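Local structure of uncharacterized protein (5F2H) at the interface of chains A and B. The protein is of unknown function but belongs to the alpha/beta-hydrolase superfamily and may act as a hydrolase of the phospholipase/carboxylesterase type. Sequence-based numbering; all coordinates share one arbitrary frame. Chains: chain A/B, Uncharacterized protein.

The interface of chains A and B. Residues chain A 166-168, 181; chain B 117-119.
B:Glu117 reaches from chain B over the loop A:Ser166-A:Gln167 and ends against A:Arg181. Its CB and CG are modelled against the carbonyl oxygen of A:Ser166 too closely to be relied on, and the packing there is doubtful. CG also meets the CG2 methyl of A:Ile168, with 3.9 Å between the two carbons. Here the two side chains cross obliquely. CG of B:Glu117 stands anti to its own carbonyl carbon (chi1 -68°), and the chain stays extended beyond CG. This shape carries the carboxylate across the loop to the arginine. At the tip the two oxygens part. OE1 takes a nearly straight hydrogen bond from A:Arg181 NH2, 2.5 Å away and 174° at the hydrogen, which is also a salt bridge. OE1 lies in the guanidinium plane, but NH2 comes to it from above the carboxylate plane. The two planes are turned 42° apart, so the pair is not a flat two-pronged one. A:Arg181 NH1 adds a weak hydrogen bond to OE1. OE2 turns to the backbone and takes a weak hydrogen bond from A:Ile168 N at 3.3 Å.

A:Arg181 extends from helix 179-195, and a bend in its chain leads the guanidinium toward the interface. A:Gln167 CG covers one face of the guanidinium, 3.7 Å above its centre. NH2 also donates to the hydroxyl of A:Ser166, with 3.0 Å from NH2 to OG; that oxygen is tilted from the guanidinium plane. NH2 is thus gripped by an oxygen from each chain. The positive group would be expected to favour a charged carboxylate. Alongside, A:Ser166 CB lies 3.5 Å from the carbonyl carbon C of B:Arg118.

The patch belongs to a two-fold symmetric interface and has a twin with the chains exchanged. It may tie the stretch after helix 97-115 of one copy to the loop and helix 179-195 of the other, and so support a dimer if this assembly is the biological one.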
ATOM      1  N   SER A 166      14.357 -27.882  -8.953  1.00 59.27           N
ATOM      2  CA  SER A 166      15.672 -28.432  -9.067  1.00 62.65           C
ATOM      3  C   SER A 166      15.717 -29.517 -10.145  1.00 63.30           C
ATOM      4  O   SER A 166      16.803 -29.894 -10.582  1.00 66.79           O
ATOM      5  CB  SER A 166      16.048 -29.053  -7.737  1.00 68.23           C
ATOM      6  OG  SER A 166      15.098 -30.034  -7.368  1.00 71.36           O
ATOM      7  N   GLN A 167      14.552 -29.990 -10.602  1.00 59.22           N
ATOM      8  CA  GLN A 167      14.484 -31.075 -11.590  1.00 59.35           C
ATOM      9  C   GLN A 167      14.722 -30.566 -13.006  1.00 60.12           C
ATOM     10  O   GLN A 167      13.798 -30.105 -13.686  1.00 64.00           O
ATOM     11  CB  GLN A 167      13.121 -31.769 -11.488  1.00 57.44           C
ATOM     12  CG  GLN A 167      12.749 -32.240 -10.078  1.00 56.89           C
ATOM     13  CD  GLN A 167      11.286 -32.654  -9.970  1.00 55.18           C
ATOM     14  OE1 GLN A 167      10.754 -33.358 -10.839  1.00 57.39           O
ATOM     15  NE2 GLN A 167      10.629 -32.221  -8.897  1.00 51.81           N
ATOM     16  N   ILE A 168      15.963 -30.696 -13.459  1.00 61.54           N
ATOM     17  CA  ILE A 168      16.386 -30.218 -14.780  1.00 59.62           C
ATOM     18  C   ILE A 168      16.226 -31.302 -15.832  1.00 59.72           C
ATOM     19  O   ILE A 168      16.552 -32.450 -15.580  1.00 65.16           O
ATOM     20  CB  ILE A 168      17.847 -29.700 -14.704  1.00 63.15           C
ATOM     21  CG1 ILE A 168      18.230 -28.910 -15.952  1.00 65.61           C
ATOM     22  CG2 ILE A 168      18.840 -30.829 -14.443  1.00 66.48           C
ATOM     23  CD1 ILE A 168      19.634 -28.338 -15.896  1.00 66.89           C
ATOM     24  N   ARG A 181       9.341 -33.545  -4.292  1.00 69.30           N
ATOM     25  CA  ARG A 181      10.463 -32.614  -4.158  1.00 69.65           C
ATOM     26  C   ARG A 181       9.902 -31.203  -4.338  1.00 67.68           C
ATOM     27  O   ARG A 181      10.261 -30.288  -3.604  1.00 69.13           O
ATOM     28  CB  ARG A 181      11.519 -32.909  -5.206  1.00 71.56           C
ATOM     29  CG  ARG A 181      12.147 -34.274  -5.042  1.00 81.33           C
ATOM     30  CD  ARG A 181      12.993 -34.656  -6.237  1.00 84.28           C
ATOM     31  NE  ARG A 181      14.043 -33.694  -6.533  1.00 84.11           N
ATOM     32  CZ  ARG A 181      14.895 -33.835  -7.544  1.00 89.10           C
ATOM     33  NH1 ARG A 181      14.834 -34.908  -8.327  1.00 89.76           N
ATOM     34  NH2 ARG A 181      15.821 -32.908  -7.772  1.00 90.96           N
TER
ATOM     35  N   GLU B 117      21.707 -30.778  -9.513  1.00 83.04           N
ATOM     36  CA  GLU B 117      20.387 -30.176  -9.347  1.00 77.53           C
ATOM     37  C   GLU B 117      20.357 -29.422  -8.023  1.00 78.19           C
ATOM     38  O   GLU B 117      21.025 -29.808  -7.062  1.00 84.35           O
ATOM     39  CB  GLU B 117      19.272 -31.231  -9.361  1.00 75.98           C
ATOM     40  CG  GLU B 117      19.052 -31.907 -10.708  1.00 78.56           C
ATOM     41  CD  GLU B 117      17.880 -32.889 -10.723  1.00 82.48           C
ATOM     42  OE1 GLU B 117      17.461 -33.341  -9.633  1.00 86.44           O
ATOM     43  OE2 GLU B 117      17.386 -33.231 -11.829  1.00 78.90           O
ATOM     44  N   ARG B 118      19.618 -28.319  -7.987  1.00 77.37           N
ATOM     45  CA  ARG B 118      19.497 -27.526  -6.775  1.00 74.30           C
ATOM     46  C   ARG B 118      18.348 -26.558  -6.950  1.00 67.61           C
ATOM     47  O   ARG B 118      18.083 -26.079  -8.044  1.00 63.30           O
ATOM     48  CB  ARG B 118      20.789 -26.739  -6.458  1.00 82.84           C
ATOM     49  CG  ARG B 118      21.101 -25.537  -7.358  1.00 88.23           C
ATOM     50  CD  ARG B 118      22.429 -24.903  -6.938  1.00 98.25           C
ATOM     51  NE  ARG B 118      22.792 -23.612  -7.536  1.00104.91           N
ATOM     52  CZ  ARG B 118      22.525 -22.415  -6.997  1.00109.38           C
ATOM     53  NH1 ARG B 118      21.837 -22.297  -5.854  1.00108.06           N
ATOM     54  NH2 ARG B 118      22.935 -21.312  -7.618  1.00112.05           N
ATOM     55  N   ALA B 119      17.658 -26.280  -5.859  1.00 69.41           N
ATOM     56  CA  ALA B 119      16.562 -25.353  -5.893  1.00 67.89           C
ATOM     57  C   ALA B 119      17.140 -23.950  -6.062  1.00 72.78           C
ATOM     58  O   ALA B 119      18.325 -23.693  -5.760  1.00 74.27           O
ATOM     59  CB  ALA B 119      15.767 -25.439  -4.603  1.00 66.77           C
TER